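Local coordinates for lasso peptide isopeptidase AtxE2 (Asticcacaulis excentricus, PDB 5TXE), which hydrolyses the isopeptide bond of the threaded lasso peptides astexin-2 and astexin-3, turning them into linear peptides, at residues 556-559 against 560-564; 577-581 against 582-586; 207-210 against 211-215. The protein carries 1 engineered substitution. All coordinates share one frame; numbering follows the deposited sequence.

Interaction 1 (556-559 against 560-564); sequences FTAS and VMNGP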
# COMPACT_ATOMS: atom_id res chain seq x y z
N PHE A 556 15.17 -18.78 10.10
CA PHE A 556 15.41 -19.28 8.77
C PHE A 556 15.04 -18.22 7.74
O PHE A 556 15.83 -17.82 6.87
CB PHE A 556 14.63 -20.53 8.53
CG PHE A 556 14.80 -21.04 7.13
CD1 PHE A 556 15.96 -21.61 6.74
CD2 PHE A 556 13.79 -20.92 6.20
CE1 PHE A 556 16.14 -22.08 5.45
CE2 PHE A 556 13.96 -21.36 4.90
CZ PHE A 556 15.15 -21.98 4.52
N THR A 557 13.84 -17.69 7.89
CA THR A 557 13.37 -16.68 6.95
C THR A 557 14.17 -15.38 7.07
O THR A 557 14.59 -14.80 6.07
CB THR A 557 11.85 -16.41 7.12
OG1 THR A 557 11.10 -17.62 6.96
CG2 THR A 557 11.39 -15.45 6.14
N ALA A 558 14.41 -14.93 8.30
CA ALA A 558 14.98 -13.59 8.51
C ALA A 558 16.50 -13.53 8.36
O ALA A 558 17.08 -12.48 8.03
CB ALA A 558 14.57 -13.13 9.89
N SER A 559 17.18 -14.63 8.68
CA SER A 559 18.64 -14.66 8.64
C SER A 559 19.02 -15.42 7.36
O SER A 559 19.56 -14.84 6.42
CB SER A 559 19.21 -15.37 9.85
OG SER A 559 20.59 -15.61 9.67
N VAL A 560 18.66 -16.70 7.28
CA VAL A 560 19.20 -17.56 6.20
C VAL A 560 18.71 -17.08 4.79
O VAL A 560 19.53 -16.79 3.94
CB VAL A 560 18.92 -19.01 6.44
CG1 VAL A 560 19.53 -19.88 5.33
CG2 VAL A 560 19.47 -19.48 7.79
N MET A 561 17.41 -16.94 4.60
CA MET A 561 16.85 -16.68 3.32
C MET A 561 17.00 -15.26 2.83
O MET A 561 16.77 -14.98 1.65
CB MET A 561 15.38 -17.12 3.30
CG MET A 561 15.24 -18.65 3.37
SD MET A 561 16.28 -19.63 2.26
CE MET A 561 15.53 -18.94 0.84
N ASN A 562 17.27 -14.35 3.73
CA ASN A 562 17.57 -13.00 3.36
C ASN A 562 18.98 -12.83 2.83
O ASN A 562 19.24 -11.83 2.23
CB ASN A 562 17.39 -12.05 4.55
CG ASN A 562 15.96 -11.56 4.71
OD1 ASN A 562 15.21 -11.43 3.75
ND2 ASN A 562 15.58 -11.31 5.94
N GLY A 563 19.90 -13.74 3.14
CA GLY A 563 21.31 -13.55 2.81
C GLY A 563 21.99 -12.59 3.76
O GLY A 563 21.31 -11.88 4.51
N PRO A 564 23.30 -12.48 3.66
CA PRO A 564 24.02 -11.84 4.78
C PRO A 564 23.86 -10.35 4.88
O PRO A 564 23.93 -9.79 5.98
CB PRO A 564 25.48 -12.21 4.55
CG PRO A 564 25.51 -13.01 3.30
CD PRO A 564 24.14 -13.40 2.89
O HOH W 1 13.50 -13.65 3.63
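Met561 folds back over the ring of Phe556, and this is where the contact packs most closely. Its CG sits over one face of the ring, 3.4 Å from Phe556 CE2, a CH-pi contact. The sulfur is farther out and oblique: Met561 SD comes within 3.5 Å of Phe556 CZ, making a Met-aromatic contact. Phe556 has CG anti to its own N (chi1 177°), which sends the ring along the helix toward the following turn, while chi1 of Met561 (-69°) and the bend at its chi2 (-47°) set the sulfur against it.

Beneath the two side chains the backbone is tied by Met561 N, which donates to Phe556 O at 2.9 Å. That i to i+5 bond belongs to a wider, pi-type turn in the last part of the helix. The next residue, Asn562, turns its side chain back toward the helix, and its ND2 donates to Ala558 O at 2.8 Å, coming from above the carbonyl plane rather than on a lone pair. The same ND2 also bonds the backbone of the bound astexin-3; Asn562 is important for activity and binds this substrate. A water donates to both Thr557 O and Asn562 OD1, so both ends of the amide are engaged and its rotation is well defined. Beside it, buried Gly563, with its positive phi, closes a type I turn through Gly563 N to Val560 O at 3.2 Å; its bond to Ser559 O is weak.

The solvent side is looser: exposed Val560 touches the partly exposed Phe556 ring only obliquely, CB to CD1 at 4.0 Å. The segment thus forms the joint between helix 555-560 and helix 563-570, with Pro215 and Leu612 packed against Met561 and Trp586 against Ala558.

Interaction 2 (577-581 against 582-586); sequences TDQAD and DGPFW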
# COMPACT_ATOMS: atom_id res chain seq x y z
N THR A 577 18.69 -11.46 14.06
CA THR A 577 19.15 -12.40 13.05
C THR A 577 20.49 -13.07 13.39
O THR A 577 20.87 -14.05 12.76
CB THR A 577 19.30 -11.70 11.74
OG1 THR A 577 20.15 -10.55 11.91
CG2 THR A 577 17.92 -11.24 11.25
N ASP A 578 21.15 -12.61 14.43
CA ASP A 578 22.31 -13.34 14.97
C ASP A 578 21.93 -14.47 15.95
O ASP A 578 22.78 -15.23 16.36
CB ASP A 578 23.28 -12.38 15.63
CG ASP A 578 22.64 -11.53 16.76
OD1 ASP A 578 21.39 -11.47 16.91
OD2 ASP A 578 23.42 -10.89 17.50
N GLN A 579 20.65 -14.59 16.32
CA GLN A 579 20.20 -15.78 17.06
C GLN A 579 19.67 -16.85 16.07
O GLN A 579 18.91 -16.55 15.13
CB GLN A 579 19.11 -15.40 18.07
CG GLN A 579 19.58 -14.56 19.27
CD GLN A 579 18.41 -14.20 20.16
OE1 GLN A 579 17.47 -14.99 20.35
NE2 GLN A 579 18.41 -12.98 20.65
N ALA A 580 20.09 -18.08 16.31
CA ALA A 580 19.52 -19.25 15.70
C ALA A 580 18.06 -19.42 16.15
O ALA A 580 17.56 -18.70 17.04
CB ALA A 580 20.34 -20.49 16.08
N ASP A 581 17.38 -20.38 15.56
CA ASP A 581 15.96 -20.44 15.76
C ASP A 581 15.51 -20.84 17.14
O ASP A 581 14.34 -20.62 17.48
CB ASP A 581 15.28 -21.40 14.80
CG ASP A 581 13.87 -20.95 14.49
OD1 ASP A 581 13.58 -19.69 14.44
OD2 ASP A 581 13.04 -21.85 14.39
N ASP A 582 16.39 -21.49 17.89
CA ASP A 582 16.10 -21.91 19.28
C ASP A 582 16.52 -20.79 20.29
O ASP A 582 16.52 -21.00 21.49
CB ASP A 582 16.79 -23.25 19.63
CG ASP A 582 18.34 -23.18 19.54
OD1 ASP A 582 18.91 -22.11 19.25
OD2 ASP A 582 19.00 -24.19 19.78
N GLY A 583 16.85 -19.61 19.77
CA GLY A 583 17.19 -18.49 20.63
C GLY A 583 15.94 -17.84 21.20
O GLY A 583 14.80 -18.08 20.73
N PRO A 584 16.13 -17.02 22.24
CA PRO A 584 14.97 -16.49 22.97
C PRO A 584 14.03 -15.59 22.13
O PRO A 584 12.83 -15.63 22.31
CB PRO A 584 15.61 -15.68 24.09
CG PRO A 584 17.02 -15.42 23.62
CD PRO A 584 17.41 -16.63 22.83
N PHE A 585 14.58 -14.79 21.22
CA PHE A 585 13.78 -13.86 20.44
C PHE A 585 12.77 -14.61 19.57
O PHE A 585 11.64 -14.27 19.54
CB PHE A 585 14.73 -12.99 19.64
CG PHE A 585 14.06 -12.04 18.73
CD1 PHE A 585 13.50 -10.87 19.21
CD2 PHE A 585 13.99 -12.31 17.36
CE1 PHE A 585 12.86 -9.99 18.35
CE2 PHE A 585 13.36 -11.44 16.49
CZ PHE A 585 12.77 -10.29 16.98
N TRP A 586 13.17 -15.70 18.95
CA TRP A 586 12.33 -16.44 18.02
C TRP A 586 11.28 -17.34 18.67
O TRP A 586 10.33 -17.78 18.01
CB TRP A 586 13.27 -17.24 17.09
CG TRP A 586 14.18 -16.32 16.26
CD1 TRP A 586 15.57 -16.21 16.33
CD2 TRP A 586 13.75 -15.36 15.30
NE1 TRP A 586 16.00 -15.23 15.46
CE2 TRP A 586 14.90 -14.70 14.81
CE3 TRP A 586 12.50 -14.99 14.81
CZ2 TRP A 586 14.83 -13.71 13.85
CZ3 TRP A 586 12.42 -14.01 13.86
CH2 TRP A 586 13.59 -13.36 13.39
O HOH W 2 13.24 -20.04 19.91
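The indole of Trp586 is the main flat group, with Phe585 CD2 over the centre of one face, 3.6 Å above its plane. Backbone from 577-581 passes along its edge, near the ring plane: Gln579 O lies close to NE1, and Ala580 O is 3.3 Å from Trp586 CD1. Asp581 OD1 approaches obliquely, 3.6 Å from Trp586 CB, with the carboxylate plane turned 42° from the ring. The ring of Phe585 has Trp586 CE2 at its edge and stacks on Trp493.

Gln579 reaches across the loop, its chain extended beyond CG (chi2 177°), which carries the amide to the backbone at Pro584 and Phe585. OE1 accepts from Phe585 N at 3.0 Å, a nearly straight bond (167°) in the carbonyl plane and on a lone pair. The same oxygen rests against Pro584 CD, while the amide plane stands nearly perpendicular to the Phe585 ring.

At the tip of the loop, Gly583 N donates to Ala580 O at 3.0 Å, closing the type I beta turn 580-583. A water donates to Asp581 O and Gly583 O, which converge on it.

The loop joins helix 563-570 to helix 591-594, and Trp586 lies on Ser555 of helix 555-560. The indole N-H is shared: its bond to Gln579 O is weak, and its stronger partner is Glu576 O. Asp581 is likewise held from outside by Ser590 and Ser555 N. Side chains bonded to backbone, the Gln579 amide to Phe585 N and the indole N-H to carbonyls, add to the turn's own bond in defining a chain path without regular secondary structure.

Interaction 3 (207-210 against 211-215); sequences WVYD and ERFHP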
# COMPACT_ATOMS: atom_id res chain seq x y z
N TRP A 207 30.05 -17.75 -8.68
CA TRP A 207 29.97 -16.56 -7.90
C TRP A 207 30.17 -16.90 -6.45
O TRP A 207 29.57 -17.85 -5.92
CB TRP A 207 28.56 -15.99 -8.02
CG TRP A 207 28.08 -15.54 -9.36
CD1 TRP A 207 28.60 -14.56 -10.14
CD2 TRP A 207 26.85 -15.96 -10.00
NE1 TRP A 207 27.82 -14.38 -11.25
CE2 TRP A 207 26.74 -15.23 -11.19
CE3 TRP A 207 25.90 -16.92 -9.71
CZ2 TRP A 207 25.72 -15.44 -12.10
CZ3 TRP A 207 24.86 -17.11 -10.58
CH2 TRP A 207 24.78 -16.37 -11.78
N VAL A 208 30.95 -16.09 -5.76
CA VAL A 208 31.09 -16.26 -4.31
C VAL A 208 29.77 -15.84 -3.63
O VAL A 208 29.31 -14.72 -3.82
CB VAL A 208 32.17 -15.33 -3.71
CG1 VAL A 208 32.31 -15.62 -2.21
CG2 VAL A 208 33.48 -15.55 -4.37
N TYR A 209 29.25 -16.70 -2.78
CA TYR A 209 28.05 -16.36 -2.02
C TYR A 209 28.41 -15.36 -0.92
O TYR A 209 29.14 -15.70 0.01
CB TYR A 209 27.43 -17.60 -1.37
CG TYR A 209 26.15 -17.32 -0.62
CD1 TYR A 209 24.97 -17.04 -1.28
CD2 TYR A 209 26.10 -17.36 0.75
CE1 TYR A 209 23.79 -16.77 -0.61
CE2 TYR A 209 24.94 -17.08 1.43
CZ TYR A 209 23.78 -16.82 0.72
OH TYR A 209 22.65 -16.57 1.41
N ASP A 210 27.86 -14.16 -1.03
CA ASP A 210 28.23 -13.03 -0.19
C ASP A 210 27.04 -12.04 -0.20
O ASP A 210 25.86 -12.42 -0.42
CB ASP A 210 29.53 -12.39 -0.73
CG ASP A 210 29.38 -11.81 -2.21
OD1 ASP A 210 28.25 -11.74 -2.76
OD2 ASP A 210 30.43 -11.43 -2.81
N GLU A 211 27.35 -10.79 0.06
CA GLU A 211 26.39 -9.71 0.27
C GLU A 211 25.55 -9.43 -0.98
O GLU A 211 24.59 -8.66 -0.88
CB GLU A 211 27.10 -8.42 0.78
CG GLU A 211 27.89 -7.57 -0.29
CD GLU A 211 29.34 -8.02 -0.61
OE1 GLU A 211 29.87 -9.00 0.02
OE2 GLU A 211 29.98 -7.38 -1.50
N ARG A 212 25.87 -10.01 -2.12
CA ARG A 212 25.06 -9.77 -3.31
C ARG A 212 23.78 -10.63 -3.40
O ARG A 212 22.92 -10.34 -4.20
CB ARG A 212 25.88 -9.94 -4.57
CG ARG A 212 27.12 -9.02 -4.67
CD ARG A 212 28.01 -9.45 -5.80
NE ARG A 212 28.51 -10.79 -5.58
CZ ARG A 212 29.18 -11.51 -6.48
NH1 ARG A 212 29.44 -11.01 -7.69
NH2 ARG A 212 29.62 -12.73 -6.18
N PHE A 213 23.64 -11.63 -2.53
CA PHE A 213 22.57 -12.58 -2.67
C PHE A 213 21.41 -12.40 -1.74
O PHE A 213 21.57 -12.00 -0.59
CB PHE A 213 23.08 -13.99 -2.45
CG PHE A 213 23.88 -14.53 -3.60
CD1 PHE A 213 25.20 -14.19 -3.76
CD2 PHE A 213 23.30 -15.36 -4.53
CE1 PHE A 213 25.92 -14.67 -4.85
CE2 PHE A 213 24.02 -15.89 -5.56
CZ PHE A 213 25.32 -15.52 -5.73
N HIS A 214 20.23 -12.73 -2.26
CA HIS A 214 18.99 -12.74 -1.49
C HIS A 214 18.23 -14.00 -1.92
O HIS A 214 17.43 -13.97 -2.83
CB HIS A 214 18.17 -11.45 -1.74
CG HIS A 214 16.96 -11.34 -0.87
ND1 HIS A 214 15.67 -11.52 -1.34
CD2 HIS A 214 16.84 -11.12 0.45
CE1 HIS A 214 14.81 -11.35 -0.35
NE2 HIS A 214 15.49 -11.13 0.76
N PRO A 215 18.53 -15.13 -1.29
CA PRO A 215 18.12 -16.44 -1.75
C PRO A 215 16.61 -16.62 -1.85
O PRO A 215 16.10 -17.34 -2.75
CB PRO A 215 18.69 -17.37 -0.74
CG PRO A 215 19.77 -16.63 -0.03
CD PRO A 215 19.53 -15.16 -0.22
O HOH W 3 32.09 -13.75 -7.37
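Phe213 fills the hollow made by the bend of 207-210, its ring pushed in under Tyr209. Tyr209 CD1 lies over one face of that ring, 3.6 Å above its plane and offset toward the rim, while Trp207 CB comes to the ring's edge. The two aromatic planes are inclined at 46°, so they neither stack nor meet edge to face. Farther along, the ring of Pro215 makes a bump at the phenol end: its CG is 3.2 Å from Tyr209 OH, near the plane of the tyrosine ring.

Beside the hydrophobic wedge, Arg212 bends at chi3 and wraps back along the turn. Its NE forms a salt bridge with Asp210 OD1 at 3.0 Å, on the oxygen's syn lone pair, and NH2 donates to Val208 O at 3.1 Å, both partners lying in the guanidinium plane. Asp210 OD1 also accepts from Arg212 N at 3.0 Å, met from above the carboxylate plane. This last bond makes an Asx turn, laid over the type I beta turn closed by Phe213 N to Asp210 O.

A water accepts from both Val208 N and Arg212 NH2, bridging them. The segment belongs to the loop between helix 190-202 and strand 230-235. Trp207 is tied back to Ile199 of that helix, while Tyr209 and Glu211 lie against helix 563-570 through Pro564 and Arg565.

Interaction 1 lies between the others: its centre is about 12 Å from that of interaction 2 and about 11 Å from that of interaction 3; the centres of interactions 2 and 3 are about 22 Å apart and the two do not touch. Ala558 CB meets Trp586 CH2 at 3.6 Å on one flank. On the other, Asn562 OD1 is 3.0 Å from His214 NE2, a probable hydrogen bond, and Met561 O packs on Pro215 CD. The substrate-binding Asn562 is thus met by the loop that joins helix 190-202 to strand 230-235. Its side chain is about 7 Å from that of Trp116, also needed for activity, and the side chain of Thr557 is about 7 Å from that of Glu610, assigned to the charge relay.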